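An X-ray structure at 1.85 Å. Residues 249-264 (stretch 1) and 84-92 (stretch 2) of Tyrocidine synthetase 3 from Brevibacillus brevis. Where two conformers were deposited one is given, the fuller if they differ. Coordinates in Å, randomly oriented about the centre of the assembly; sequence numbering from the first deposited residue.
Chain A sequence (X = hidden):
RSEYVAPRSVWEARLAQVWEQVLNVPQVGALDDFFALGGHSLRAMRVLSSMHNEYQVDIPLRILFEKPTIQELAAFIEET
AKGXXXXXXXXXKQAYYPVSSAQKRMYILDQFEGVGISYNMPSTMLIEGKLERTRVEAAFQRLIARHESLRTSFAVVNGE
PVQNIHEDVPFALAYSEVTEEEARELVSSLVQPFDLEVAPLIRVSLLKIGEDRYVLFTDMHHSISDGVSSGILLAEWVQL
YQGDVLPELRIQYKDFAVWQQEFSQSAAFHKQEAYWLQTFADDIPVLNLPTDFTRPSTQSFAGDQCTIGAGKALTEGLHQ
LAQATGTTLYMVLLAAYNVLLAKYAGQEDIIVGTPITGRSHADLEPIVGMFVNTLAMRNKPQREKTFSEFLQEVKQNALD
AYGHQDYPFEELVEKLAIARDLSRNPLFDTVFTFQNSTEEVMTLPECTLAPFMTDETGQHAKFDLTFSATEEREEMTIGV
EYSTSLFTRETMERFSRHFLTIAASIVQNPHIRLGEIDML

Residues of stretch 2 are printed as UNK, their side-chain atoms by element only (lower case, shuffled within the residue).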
ATOM      1  N   LEU A 249      20.418  -8.419   4.612  1.00 66.81           N
ATOM      2  CA  LEU A 249      19.033  -8.753   4.273  1.00 66.26           C
ATOM      3  C   LEU A 249      18.806 -10.255   4.409  1.00 66.10           C
ATOM      4  O   LEU A 249      19.367 -11.044   3.648  1.00 66.18           O
ATOM      5  CB  LEU A 249      18.711  -8.307   2.841  1.00 66.09           C
ATOM      6  CG  LEU A 249      18.770  -6.800   2.568  1.00 65.72           C
ATOM      7  CD1 LEU A 249      19.031  -6.510   1.087  1.00 66.08           C
ATOM      8  CD2 LEU A 249      17.493  -6.123   3.025  1.00 65.56           C
ATOM      9  N   ARG A 250      17.979 -10.646   5.375  1.00 65.68           N
ATOM     10  CA  ARG A 250      17.691 -12.060   5.618  1.00 65.64           C
ATOM     11  C   ARG A 250      16.916 -12.700   4.476  1.00 64.75           C
ATOM     12  O   ARG A 250      17.182 -13.844   4.097  1.00 64.20           O
ATOM     13  CB  ARG A 250      16.879 -12.237   6.909  1.00 66.13           C
ATOM     14  CG  ARG A 250      16.485 -13.688   7.156  1.00 67.81           C
ATOM     15  CD  ARG A 250      15.856 -13.938   8.508  1.00 69.90           C
ATOM     16  NE  ARG A 250      15.662 -15.377   8.673  1.00 72.10           N
ATOM     17  CZ  ARG A 250      14.608 -16.069   8.238  1.00 73.99           C
ATOM     18  NH1 ARG A 250      13.592 -15.471   7.629  1.00 75.23           N
ATOM     19  NH2 ARG A 250      14.562 -17.381   8.433  1.00 75.35           N
ATOM     20  N   ILE A 251      15.939 -11.959   3.963  1.00 63.82           N
ATOM     21  CA  ILE A 251      14.977 -12.472   3.008  1.00 63.41           C
ATOM     22  C   ILE A 251      15.010 -11.608   1.750  1.00 62.87           C
ATOM     23  O   ILE A 251      15.164 -10.387   1.830  1.00 62.67           O
ATOM     24  CB  ILE A 251      13.551 -12.475   3.637  1.00 63.19           C
ATOM     25  CG1 ILE A 251      13.509 -13.353   4.900  1.00 63.52           C
ATOM     26  CG2 ILE A 251      12.514 -12.952   2.652  1.00 63.96           C
ATOM     27  CD1 ILE A 251      13.775 -14.833   4.646  1.00 63.25           C
ATOM     28  N   GLN A 252      14.874 -12.257   0.592  1.00 62.72           N
ATOM     29  CA  GLN A 252      14.866 -11.534  -0.684  0.50 62.42           C
ATOM     30  C   GLN A 252      13.539 -11.694  -1.409  1.00 62.12           C
ATOM     31  O   GLN A 252      12.691 -12.492  -1.018  1.00 61.50           O
ATOM     32  CB  GLN A 252      16.041 -11.970  -1.566  0.50 62.66           C
ATOM     33  CG  GLN A 252      17.277 -11.080  -1.415  0.50 63.09           C
ATOM     34  CD  GLN A 252      17.130  -9.733  -2.109  0.50 63.49           C
ATOM     35  OE1 GLN A 252      16.098  -9.441  -2.738  0.50 64.77           O
ATOM     36  NE2 GLN A 252      18.164  -8.894  -1.994  0.50 61.37           N
ATOM     37  N   TYR A 253      13.337 -10.900  -2.461  1.00 61.48           N
ATOM     38  CA  TYR A 253      12.058 -10.920  -3.170  1.00 61.23           C
ATOM     39  C   TYR A 253      11.715 -12.311  -3.701  1.00 60.86           C
ATOM     40  O   TYR A 253      10.571 -12.739  -3.609  1.00 60.88           O
ATOM     41  CB  TYR A 253      12.011  -9.902  -4.317  1.00 61.56           C
ATOM     42  CG  TYR A 253      10.601  -9.658  -4.801  1.00 61.15           C
ATOM     43  CD1 TYR A 253       9.765  -8.782  -4.128  1.00 62.38           C
ATOM     44  CD2 TYR A 253      10.088 -10.333  -5.909  1.00 62.05           C
ATOM     45  CE1 TYR A 253       8.465  -8.568  -4.539  1.00 61.98           C
ATOM     46  CE2 TYR A 253       8.791 -10.118  -6.334  1.00 62.07           C
ATOM     47  CZ  TYR A 253       7.979  -9.231  -5.646  1.00 61.96           C
ATOM     48  OH  TYR A 253       6.689  -9.000  -6.061  1.00 62.12           O
ATOM     49  N   LYS A 254      12.699 -13.029  -4.232  1.00 60.72           N
ATOM     50  CA  LYS A 254      12.429 -14.359  -4.797  1.00 60.79           C
ATOM     51  C   LYS A 254      11.907 -15.333  -3.734  1.00 60.40           C
ATOM     52  O   LYS A 254      11.136 -16.236  -4.051  1.00 60.04           O
ATOM     53  CB  LYS A 254      13.660 -14.933  -5.506  1.00 61.19           C
ATOM     54  CG  LYS A 254      14.838 -15.304  -4.618  1.00 62.13           C
ATOM     55  CD  LYS A 254      16.011 -15.719  -5.498  1.00 63.68           C
ATOM     56  CE  LYS A 254      17.122 -16.373  -4.704  1.00 64.95           C
ATOM     57  NZ  LYS A 254      17.776 -15.431  -3.764  1.00 65.64           N
ATOM     58  N   ASP A 255      12.318 -15.129  -2.481  1.00 60.32           N
ATOM     59  CA  ASP A 255      11.820 -15.929  -1.357  1.00 60.59           C
ATOM     60  C   ASP A 255      10.323 -15.685  -1.171  1.00 60.48           C
ATOM     61  O   ASP A 255       9.543 -16.628  -0.982  1.00 60.66           O
ATOM     62  CB  ASP A 255      12.565 -15.585  -0.058  1.00 60.39           C
ATOM     63  CG  ASP A 255      14.061 -15.847  -0.139  1.00 61.73           C
ATOM     64  OD1 ASP A 255      14.475 -16.854  -0.762  1.00 61.09           O
ATOM     65  OD2 ASP A 255      14.831 -15.058   0.463  1.00 60.88           O
ATOM     66  N   PHE A 256       9.929 -14.414  -1.219  1.00 60.52           N
ATOM     67  CA  PHE A 256       8.520 -14.040  -1.163  1.00 60.47           C
ATOM     68  C   PHE A 256       7.749 -14.627  -2.342  1.00 60.18           C
ATOM     69  O   PHE A 256       6.669 -15.178  -2.155  1.00 60.08           O
ATOM     70  CB  PHE A 256       8.355 -12.505  -1.127  1.00 60.56           C
ATOM     71  CG  PHE A 256       6.967 -12.031  -1.473  1.00 61.23           C
ATOM     72  CD1 PHE A 256       5.924 -12.161  -0.560  1.00 62.20           C
ATOM     73  CD2 PHE A 256       6.704 -11.446  -2.702  1.00 61.23           C
ATOM     74  CE1 PHE A 256       4.653 -11.732  -0.876  1.00 62.78           C
ATOM     75  CE2 PHE A 256       5.441 -11.015  -3.024  1.00 62.02           C
ATOM     76  CZ  PHE A 256       4.408 -11.154  -2.117  1.00 62.78           C
ATOM     77  N   ALA A 257       8.297 -14.499  -3.554  1.00 59.88           N
ATOM     78  CA  ALA A 257       7.635 -15.014  -4.766  1.00 59.66           C
ATOM     79  C   ALA A 257       7.434 -16.535  -4.753  1.00 59.23           C
ATOM     80  O   ALA A 257       6.364 -17.041  -5.124  1.00 58.75           O
ATOM     81  CB  ALA A 257       8.406 -14.583  -6.022  1.00 59.59           C
ATOM     82  N   VAL A 258       8.455 -17.265  -4.318  1.00 59.24           N
ATOM     83  CA  VAL A 258       8.343 -18.715  -4.182  1.00 59.29           C
ATOM     84  C   VAL A 258       7.281 -19.060  -3.141  1.00 59.22           C
ATOM     85  O   VAL A 258       6.454 -19.943  -3.368  1.00 58.95           O
ATOM     86  CB  VAL A 258       9.688 -19.372  -3.813  1.00 59.09           C
ATOM     87  CG1 VAL A 258       9.486 -20.850  -3.496  1.00 59.23           C
ATOM     88  CG2 VAL A 258      10.684 -19.212  -4.962  1.00 59.15           C
ATOM     89  N   TRP A 259       7.296 -18.360  -2.007  1.00 59.78           N
ATOM     90  CA  TRP A 259       6.272 -18.562  -0.980  1.00 60.10           C
ATOM     91  C   TRP A 259       4.872 -18.318  -1.537  1.00 60.00           C
ATOM     92  O   TRP A 259       3.968 -19.119  -1.320  1.00 59.81           O
ATOM     93  CB  TRP A 259       6.492 -17.669   0.258  1.00 60.51           C
ATOM     94  CG  TRP A 259       5.267 -17.650   1.119  1.00 60.13           C
ATOM     95  CD1 TRP A 259       4.893 -18.589   2.031  1.00 60.42           C
ATOM     96  CD2 TRP A 259       4.206 -16.685   1.080  1.00 61.35           C
ATOM     97  NE1 TRP A 259       3.681 -18.260   2.583  1.00 60.42           N
ATOM     98  CE2 TRP A 259       3.234 -17.096   2.019  1.00 61.33           C
ATOM     99  CE3 TRP A 259       3.988 -15.507   0.351  1.00 61.85           C
ATOM    100  CZ2 TRP A 259       2.064 -16.371   2.248  1.00 61.79           C
ATOM    101  CZ3 TRP A 259       2.822 -14.786   0.580  1.00 61.00           C
ATOM    102  CH2 TRP A 259       1.878 -15.219   1.521  1.00 61.25           C
ATOM    103  N   GLN A 260       4.689 -17.216  -2.260  1.00 60.48           N
ATOM    104  CA  GLN A 260       3.364 -16.883  -2.775  1.00 60.68           C
ATOM    105  C   GLN A 260       2.837 -17.998  -3.686  1.00 61.17           C
ATOM    106  O   GLN A 260       1.659 -18.362  -3.618  1.00 60.72           O
ATOM    107  CB  GLN A 260       3.389 -15.535  -3.501  1.00 60.76           C
ATOM    108  CG  GLN A 260       2.016 -14.948  -3.779  1.00 60.40           C
ATOM    109  CD  GLN A 260       2.103 -13.748  -4.688  1.00 61.57           C
ATOM    110  OE1 GLN A 260       2.602 -13.857  -5.806  1.00 60.58           O
ATOM    111  NE2 GLN A 260       1.630 -12.590  -4.213  1.00 59.92           N
ATOM    112  N   GLN A 261       3.713 -18.567  -4.515  1.00 61.68           N
ATOM    113  CA  GLN A 261       3.313 -19.681  -5.387  1.00 62.49           C
ATOM    114  C   GLN A 261       2.923 -20.929  -4.586  1.00 62.62           C
ATOM    115  O   GLN A 261       1.889 -21.540  -4.849  1.00 62.68           O
ATOM    116  CB  GLN A 261       4.426 -20.034  -6.368  1.00 63.12           C
ATOM    117  CG  GLN A 261       4.036 -21.115  -7.362  1.00 64.61           C
ATOM    118  CD  GLN A 261       5.168 -21.473  -8.287  1.00 67.90           C
ATOM    119  OE1 GLN A 261       6.235 -21.901  -7.841  1.00 69.86           O
ATOM    120  NE2 GLN A 261       4.942 -21.312  -9.585  1.00 68.72           N
ATOM    121  N   GLU A 262       3.752 -21.305  -3.618  1.00 62.76           N
ATOM    122  CA  GLU A 262       3.444 -22.433  -2.737  1.00 63.42           C
ATOM    123  C   GLU A 262       2.142 -22.195  -1.991  1.00 63.10           C
ATOM    124  O   GLU A 262       1.279 -23.072  -1.937  1.00 62.63           O
ATOM    125  CB  GLU A 262       4.567 -22.653  -1.724  1.00 63.81           C
ATOM    126  CG  GLU A 262       5.859 -23.168  -2.339  1.00 66.19           C
ATOM    127  CD  GLU A 262       7.033 -23.114  -1.378  1.00 68.96           C
ATOM    128  OE1 GLU A 262       8.063 -23.752  -1.678  1.00 71.17           O
ATOM    129  OE2 GLU A 262       6.932 -22.433  -0.330  1.00 71.21           O
ATOM    130  N   PHE A 263       2.011 -20.993  -1.427  1.00 62.96           N
ATOM    131  CA  PHE A 263       0.843 -20.624  -0.639  1.00 63.10           C
ATOM    132  C   PHE A 263      -0.451 -20.743  -1.440  1.00 63.59           C
ATOM    133  O   PHE A 263      -1.485 -21.131  -0.897  1.00 63.41           O
ATOM    134  CB  PHE A 263       0.996 -19.197  -0.115  1.00 62.99           C
ATOM    135  CG  PHE A 263      -0.118 -18.763   0.780  1.00 62.21           C
ATOM    136  CD1 PHE A 263      -0.251 -19.307   2.053  1.00 62.37           C
ATOM    137  CD2 PHE A 263      -1.036 -17.813   0.358  1.00 61.41           C
ATOM    138  CE1 PHE A 263      -1.280 -18.916   2.878  1.00 62.30           C
ATOM    139  CE2 PHE A 263      -2.067 -17.416   1.185  1.00 61.70           C
ATOM    140  CZ  PHE A 263      -2.184 -17.967   2.449  1.00 61.99           C
ATOM    141  N   SER A 264      -0.375 -20.429  -2.733  1.00 64.02           N
ATOM    142  CA  SER A 264      -1.544 -20.450  -3.609  1.00 64.70           C
ATOM    143  C   SER A 264      -2.246 -21.811  -3.655  1.00 65.00           C
ATOM    144  O   SER A 264      -3.428 -21.881  -3.997  1.00 65.51           O
ATOM    145  CB  SER A 264      -1.152 -20.033  -5.029  1.00 64.85           C
ATOM    146  OG  SER A 264      -0.462 -21.083  -5.685  1.00 65.27           O
ATOM    147  N   UNK A  84       3.288 -23.251  10.112  1.00 63.41           N
ATOM    148  CA  UNK A  84       2.824 -21.929   9.716  1.00 62.09           C
ATOM    149  C   UNK A  84       2.999 -21.791   8.203  1.00 60.55           C
ATOM    150  O   UNK A  84       4.107 -21.577   7.714  1.00 60.59           O
ATOM    151  n   UNK A  84       3.726 -18.431  10.750  1.00 65.11           N
ATOM    152  c   UNK A  84       3.179 -19.427  10.060  1.00 63.24           C
ATOM    153  o   UNK A  84       2.374 -19.233   9.142  1.00 62.62           O
ATOM    154  c   UNK A  84       3.601 -20.836  10.462  1.00 62.37           C
ATOM    155  N   UNK A  85       1.903 -21.923   7.461  1.00 58.30           N
ATOM    156  CA  UNK A  85       1.976 -21.876   6.005  1.00 56.05           C
ATOM    157  C   UNK A  85       2.236 -20.465   5.468  1.00 53.38           C
ATOM    158  O   UNK A  85       2.442 -20.310   4.266  1.00 52.94           O
ATOM    159  c   UNK A  85       0.490 -23.910   5.716  1.00 57.38           C
ATOM    160  c   UNK A  85       0.694 -22.441   5.333  1.00 56.28           C
ATOM    161  c   UNK A  85      -0.515 -21.601   5.694  1.00 57.12           C
ATOM    162  N   UNK A  86       2.205 -19.455   6.345  1.00 49.51           N
ATOM    163  CA  UNK A  86       2.495 -18.057   5.978  1.00 46.98           C
ATOM    164  C   UNK A  86       3.972 -17.684   6.115  1.00 45.97           C
ATOM    165  O   UNK A  86       4.366 -16.573   5.765  1.00 45.47           O
ATOM    166  c   UNK A  86      -1.990 -17.975   6.788  1.00 38.76           C
ATOM    167  c   UNK A  86       0.221 -17.077   6.518  1.00 42.70           C
ATOM    168  c   UNK A  86      -1.639 -16.122   5.321  1.00 39.37           C
ATOM    169  c   UNK A  86      -0.287 -16.142   5.631  1.00 40.24           C
ATOM    170  c   UNK A  86       1.673 -17.094   6.848  1.00 45.75           C
ATOM    171  c   UNK A  86      -2.488 -17.038   5.898  1.00 39.45           C
ATOM    172  c   UNK A  86      -0.649 -17.995   7.092  1.00 38.98           C
ATOM    173  N   UNK A  87       4.780 -18.601   6.629  1.00 44.92           N
ATOM    174  CA  UNK A  87       6.189 -18.332   6.888  1.00 44.82           C
ATOM    175  C   UNK A  87       6.993 -18.239   5.592  1.00 44.43           C
ATOM    176  O   UNK A  87       6.889 -19.109   4.728  1.00 43.43           O
ATOM    177  c   UNK A  87       6.770 -19.433   7.775  1.00 45.09           C
ATOM    178  o   UNK A  87       8.172 -19.309   7.895  1.00 46.61           O
ATOM    179  N   UNK A  88       7.788 -17.181   5.474  1.00 44.13           N
ATOM    180  CA  UNK A  88       8.656 -16.975   4.315  1.00 44.59           C
ATOM    181  C   UNK A  88      10.112 -17.191   4.723  1.00 45.45           C
ATOM    182  O   UNK A  88      10.659 -16.422   5.519  1.00 45.56           O
ATOM    183  c   UNK A  88       6.749 -13.887   2.937  1.00 42.34           C
ATOM    184  c   UNK A  88       7.034 -15.318   3.324  1.00 43.56           C
ATOM    185  c   UNK A  88       8.486 -15.558   3.733  1.00 44.13           C
ATOM    186  c   UNK A  88       9.390 -15.362   2.527  1.00 43.68           C
ATOM    187  N   UNK A  89      10.727 -18.240   4.179  1.00 46.39           N
ATOM    188  CA  UNK A  89      12.107 -18.604   4.498  1.00 47.33           C
ATOM    189  C   UNK A  89      12.973 -18.588   3.229  1.00 47.37           C
ATOM    190  O   UNK A  89      12.438 -18.646   2.116  1.00 46.68           O
ATOM    191  o   UNK A  89      11.230 -18.333   7.852  1.00 56.95           O
ATOM    192  c   UNK A  89      11.734 -19.441   7.555  1.00 53.48           C
ATOM    193  c   UNK A  89      12.140 -20.003   5.123  1.00 47.97           C
ATOM    194  o   UNK A  89      12.651 -19.972   8.220  1.00 56.10           O
ATOM    195  c   UNK A  89      11.224 -20.173   6.333  1.00 50.31           C
ATOM    196  N   UNK A  90      14.311 -18.508   3.388  1.00 47.68           N
ATOM    197  CA  UNK A  90      15.204 -18.584   2.225  1.00 48.03           C
ATOM    198  C   UNK A  90      14.960 -19.841   1.395  1.00 48.34           C
ATOM    199  O   UNK A  90      14.810 -20.927   1.949  1.00 48.25           O
ATOM    200  c   UNK A  90      16.604 -18.616   2.853  1.00 48.08           C
ATOM    201  c   UNK A  90      16.443 -17.964   4.169  1.00 47.99           C
ATOM    202  c   UNK A  90      15.069 -18.339   4.641  1.00 47.85           C
ATOM    203  N   UNK A  91      14.909 -19.685   0.076  1.00 48.70           N
ATOM    204  CA  UNK A  91      14.562 -20.794  -0.814  1.00 49.18           C
ATOM    205  C   UNK A  91      15.804 -21.459  -1.403  1.00 49.73           C
ATOM    206  O   UNK A  91      16.869 -20.855  -1.465  1.00 49.51           O
ATOM    207  c   UNK A  91      14.338 -19.335  -2.861  1.00 48.56           C
ATOM    208  c   UNK A  91      13.632 -20.328  -1.952  1.00 49.07           C
ATOM    209  c   UNK A  91      12.361 -19.719  -1.367  1.00 49.00           C
ATOM    210  N   UNK A  92      15.649 -22.708  -1.833  1.00 50.86           N
ATOM    211  CA  UNK A  92      16.734 -23.446  -2.477  1.00 51.86           C
ATOM    212  C   UNK A  92      17.073 -22.820  -3.829  1.00 52.13           C
ATOM    213  O   UNK A  92      16.181 -22.372  -4.551  1.00 52.14           O
ATOM    214  c   UNK A  92      16.350 -24.917  -2.669  1.00 52.24           C
ATOM    215  c   UNK A  92      16.029 -25.655  -1.361  1.00 53.99           C
ATOM    216  o   UNK A  92      16.151 -28.024  -0.985  1.00 58.14           O
ATOM    217  c   UNK A  92      16.766 -26.978  -1.222  1.00 56.33           C
ATOM    218  n   UNK A  92      18.092 -26.940  -1.366  1.00 57.06           N
TER
HETATM  219  O   HOH W   1       9.948 -18.694   0.977  1.00 48.61           O

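Position 84 carries two carbons, the second bearing one oxygen and one nitrogen, and touches nothing on stretch 1. That is a short amide, Asn84. Its OD1 accepts from the backbone N of position 86 at 2.8 Å, bracing the type I turn that runs from here to position 87.

Position 85 has one carbon carrying two more, a beta-branched hydrocarbon with a branch carbon packed near the Phe263 ring. It is Val85; Val85 CG2 lies 4.0 Å from Phe263 CE1. Its backbone also takes part: Trp259 NE1 donates to Val85 O at 2.9 Å, so the turn presents a carbonyl to the indole.

Position 86 shows one carbon and a six-carbon ring with no heteroatom, lying by Phe263 and Trp259, hence Phe86. CA-to-CB points away from the helix, yet the ring comes back to it: CE2 lies 3.5 Å from Phe263 CZ, with the two ring planes at 50°.

Position 87 has one carbon and one oxygen; CA-to-CB points away from stretch 1. This is Ser87. Its backbone O sits 3.4 Å from Trp259 CD1.

Position 88 has four carbons, forked at the first, with one arm two carbons long. One carbon lies over the five-membered ring of Trp259, and others reach Ile251 and Phe256. This is Ile88: CG1 is 3.7 Å from Trp259 CG, CG2 is 3.9 Å from Ile251 CG2, and CD1 meets the edge of the Phe256 ring.

Position 89 holds three carbons, the third with two oxygens, near the guanidinium of Arg250. The chain length and the carboxylate give Glu89, whose OE2 forms a salt bridge with Arg250 NH2 at 3.2 Å.

Position 90 has three carbons closing a ring onto its own N, beside Ile251 and Arg250, so it is Pro90. Its CD packs 3.7 Å from Ile251 CD1 and lies over one face of the Arg250 guanidinium.

Position 91 again has one carbon carrying two, close to Val258 and Asp255, and its CA-to-CB bond points toward stretch 1: Val91. CG1 is 3.6 Å from Val258 CB, while Val91 N donates to Asp255 OD1 at 3.0 Å.

Position 92 has three carbons ending in one oxygen and one nitrogen, out of contact: Gln92.

The rule is a helix and the loop leading into it that read an irregular segment through its backbone as well as its side chains. Trp259 binds a turn carbonyl, and Asp255 takes the Val91 amide with OD1 while its OD2 accepts from Gln252 N at the helix start. Water 1 donates to both Glu89 O and Asp255 O. Between these polar anchors, Ile88 supplies the largest covered area and fills the space against Trp259, Phe256 and Ile251.

Stretch 2, residues 84-92: NVFSIEPVQ
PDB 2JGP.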